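Local coordinates for protein rhino (Drosophila simulans, PDB 5XYW) that is an HP1-family chromatin protein of the germline piRNA pathway, whose chromo shadow domain probably mediates binding to partner proteins, at residues E15-L20 with F31-G36. Residues are numbered along the deposited sequence; the frame is centred on the assembly and turned at random.
Sequences ELDKVL and FVTWKG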
loop_
_atom_site.group_PDB
_atom_site.type_symbol
_atom_site.label_atom_id
_atom_site.label_comp_id
_atom_site.label_asym_id
_atom_site.label_seq_id
_atom_site.Cartn_x
_atom_site.Cartn_y
_atom_site.Cartn_z
ATOM N N GLU A 15 -4.533 3.319 -20.487
ATOM C CA GLU A 15 -3.175 3.620 -20.063
ATOM C C GLU A 15 -3.223 4.449 -18.798
ATOM O O GLU A 15 -4.026 5.384 -18.703
ATOM C CB GLU A 15 -2.400 4.363 -21.152
ATOM C CG GLU A 15 -2.006 3.504 -22.337
ATOM C CD GLU A 15 -1.372 4.321 -23.447
ATOM O OE1 GLU A 15 -1.341 5.571 -23.330
ATOM O OE2 GLU A 15 -0.901 3.712 -24.434
ATOM N N LEU A 16 -2.374 4.093 -17.832
ATOM C CA LEU A 16 -2.227 4.853 -16.589
ATOM C C LEU A 16 -2.001 6.349 -16.858
ATOM O O LEU A 16 -1.134 6.720 -17.666
ATOM C CB LEU A 16 -1.065 4.294 -15.758
ATOM C CG LEU A 16 -0.868 4.861 -14.341
ATOM C CD1 LEU A 16 -2.161 4.744 -13.522
ATOM C CD2 LEU A 16 0.290 4.178 -13.612
ATOM N N ASP A 17 -2.788 7.207 -16.208
ATOM C CA ASP A 17 -2.484 8.625 -16.252
ATOM C C ASP A 17 -1.659 8.999 -15.024
ATOM O O ASP A 17 -0.436 9.112 -15.100
ATOM C CB ASP A 17 -3.751 9.453 -16.335
ATOM C CG ASP A 17 -3.465 10.928 -16.482
ATOM O OD1 ASP A 17 -2.353 11.267 -16.932
ATOM O OD2 ASP A 17 -4.343 11.753 -16.155
ATOM N N LYS A 18 -2.309 9.166 -13.878
ATOM C CA LYS A 18 -1.548 9.452 -12.666
ATOM C C LYS A 18 -1.698 8.404 -11.565
ATOM O O LYS A 18 -2.536 7.497 -11.634
ATOM C CB LYS A 18 -1.942 10.822 -12.120
ATOM C CG LYS A 18 -1.798 11.932 -13.137
ATOM C CD LYS A 18 -2.115 13.287 -12.532
ATOM C CE LYS A 18 -1.825 14.418 -13.510
ATOM N NZ LYS A 18 -2.042 15.744 -12.872
ATOM N N VAL A 19 -0.829 8.521 -10.571
ATOM C CA VAL A 19 -1.018 7.869 -9.292
ATOM C C VAL A 19 -1.256 8.969 -8.302
ATOM O O VAL A 19 -0.329 9.670 -7.923
ATOM C CB VAL A 19 0.188 7.043 -8.837
ATOM C CG1 VAL A 19 -0.118 6.401 -7.487
ATOM C CG2 VAL A 19 0.536 5.997 -9.865
ATOM N N LEU A 20 -2.503 9.123 -7.889
ATOM C CA LEU A 20 -2.896 10.237 -7.038
ATOM C C LEU A 20 -2.564 10.026 -5.576
ATOM O O LEU A 20 -2.122 10.954 -4.901
ATOM C CB LEU A 20 -4.394 10.506 -7.183
ATOM C CG LEU A 20 -4.818 10.838 -8.615
ATOM C CD1 LEU A 20 -6.255 11.352 -8.664
ATOM C CD2 LEU A 20 -3.850 11.846 -9.228
ATOM N N PHE A 31 -4.555 4.833 -5.622
ATOM C CA PHE A 31 -5.646 5.557 -6.206
ATOM C C PHE A 31 -5.127 6.329 -7.406
ATOM O O PHE A 31 -4.382 7.325 -7.270
ATOM C CB PHE A 31 -6.276 6.435 -5.139
ATOM C CG PHE A 31 -6.631 5.662 -3.907
ATOM C CD1 PHE A 31 -7.752 4.823 -3.897
ATOM C CD2 PHE A 31 -5.816 5.704 -2.785
ATOM C CE1 PHE A 31 -8.080 4.073 -2.773
ATOM C CE2 PHE A 31 -6.145 4.955 -1.648
ATOM C CZ PHE A 31 -7.283 4.136 -1.648
ATOM N N VAL A 32 -5.510 5.805 -8.569
ATOM C CA VAL A 32 -5.003 6.225 -9.858
ATOM C C VAL A 32 -6.087 6.721 -10.807
ATOM O O VAL A 32 -7.228 6.263 -10.765
ATOM C CB VAL A 32 -4.275 5.071 -10.575
ATOM C CG1 VAL A 32 -3.141 4.518 -9.728
ATOM C CG2 VAL A 32 -5.256 3.987 -10.945
ATOM N N THR A 33 -5.710 7.651 -11.682
ATOM C CA THR A 33 -6.568 8.030 -12.800
ATOM C C THR A 33 -6.063 7.384 -14.074
ATOM O O THR A 33 -4.901 6.961 -14.147
ATOM C CB THR A 33 -6.641 9.546 -12.993
ATOM O OG1 THR A 33 -5.325 10.071 -13.235
ATOM C CG2 THR A 33 -7.236 10.191 -11.771
ATOM N N TRP A 34 -6.946 7.299 -15.069
ATOM C CA TRP A 34 -6.590 6.777 -16.388
ATOM C C TRP A 34 -6.727 7.863 -17.464
ATOM O O TRP A 34 -7.402 8.874 -17.250
ATOM C CB TRP A 34 -7.459 5.562 -16.723
ATOM C CG TRP A 34 -7.433 4.521 -15.645
ATOM C CD1 TRP A 34 -8.336 4.358 -14.641
ATOM C CD2 TRP A 34 -6.438 3.506 -15.457
ATOM N NE1 TRP A 34 -7.970 3.306 -13.842
ATOM C CE2 TRP A 34 -6.807 2.769 -14.321
ATOM C CE3 TRP A 34 -5.268 3.157 -16.143
ATOM C CZ2 TRP A 34 -6.049 1.702 -13.848
ATOM C CZ3 TRP A 34 -4.520 2.091 -15.674
ATOM C CH2 TRP A 34 -4.913 1.377 -14.538
ATOM N N LYS A 35 -6.087 7.654 -18.613
ATOM C CA LYS A 35 -6.037 8.680 -19.668
ATOM C C LYS A 35 -7.348 8.831 -20.428
ATOM O O LYS A 35 -7.762 7.936 -21.177
ATOM C CB LYS A 35 -4.912 8.385 -20.653
ATOM C CG LYS A 35 -3.601 9.067 -20.288
ATOM C CD LYS A 35 -2.431 8.576 -21.146
ATOM C CE LYS A 35 -1.106 9.115 -20.639
ATOM N NZ LYS A 35 0.009 8.250 -21.099
ATOM N N GLY A 36 -7.985 9.983 -20.215
ATOM C CA GLY A 36 -9.271 10.302 -20.806
ATOM C C GLY A 36 -10.462 10.145 -19.882
ATOM O O GLY A 36 -11.562 10.562 -20.243
#
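T33 faces two residues of the neighbouring strand at once, D17 and K18, the classic beta bulge, and here its hydroxyl adds a bond to the backbone pattern. With OG1 set between its own backbone N and carbonyl carbon (chi1 59°), the hydroxyl accepts the N-H of K18 at 3.2 Å from K18 N to T33 OG1, while CG2 turns to L20, whose CD1 meets it at 3.5 Å. The carbonyl of T33 takes the D17 N-H, D17 N to T33 O 3.0 Å, and a weak second bond from K18 N. In return T33 N donates to K18 O from above that carbonyl's plane. The side chains of D17 and K18 lie alongside that of T33 and point the same way. An alanine in place of T33 would probably cost the K18 N-H its hydroxyl acceptor, with the weak bond to the T33 carbonyl remaining, and open a gap beside L20.

On the apolar side, the L16 side chain crosses that of V32 at about a right angle, its CD1 3.6 Å from V32 CB, and this CD1 sits with V32 CG2 over one face of the W34 indole, toward its rim. V19 CG2 adds a looser contact, 4.0 Å from V32 CG1. I48 of helix 45-51 touches both L16 and W34, and Q55 and F59 of helix 53-61 cover V19. Past the bulge, where both strands give way to loop, K35 N bonds E15 O nearly along the C=O axis, beside a long salt bridge between E15 OE1 and K35 NZ. The whole is a bulged antiparallel hairpin, strands 16-24 and 28-34, packed on helices in the chromo shadow domain fold.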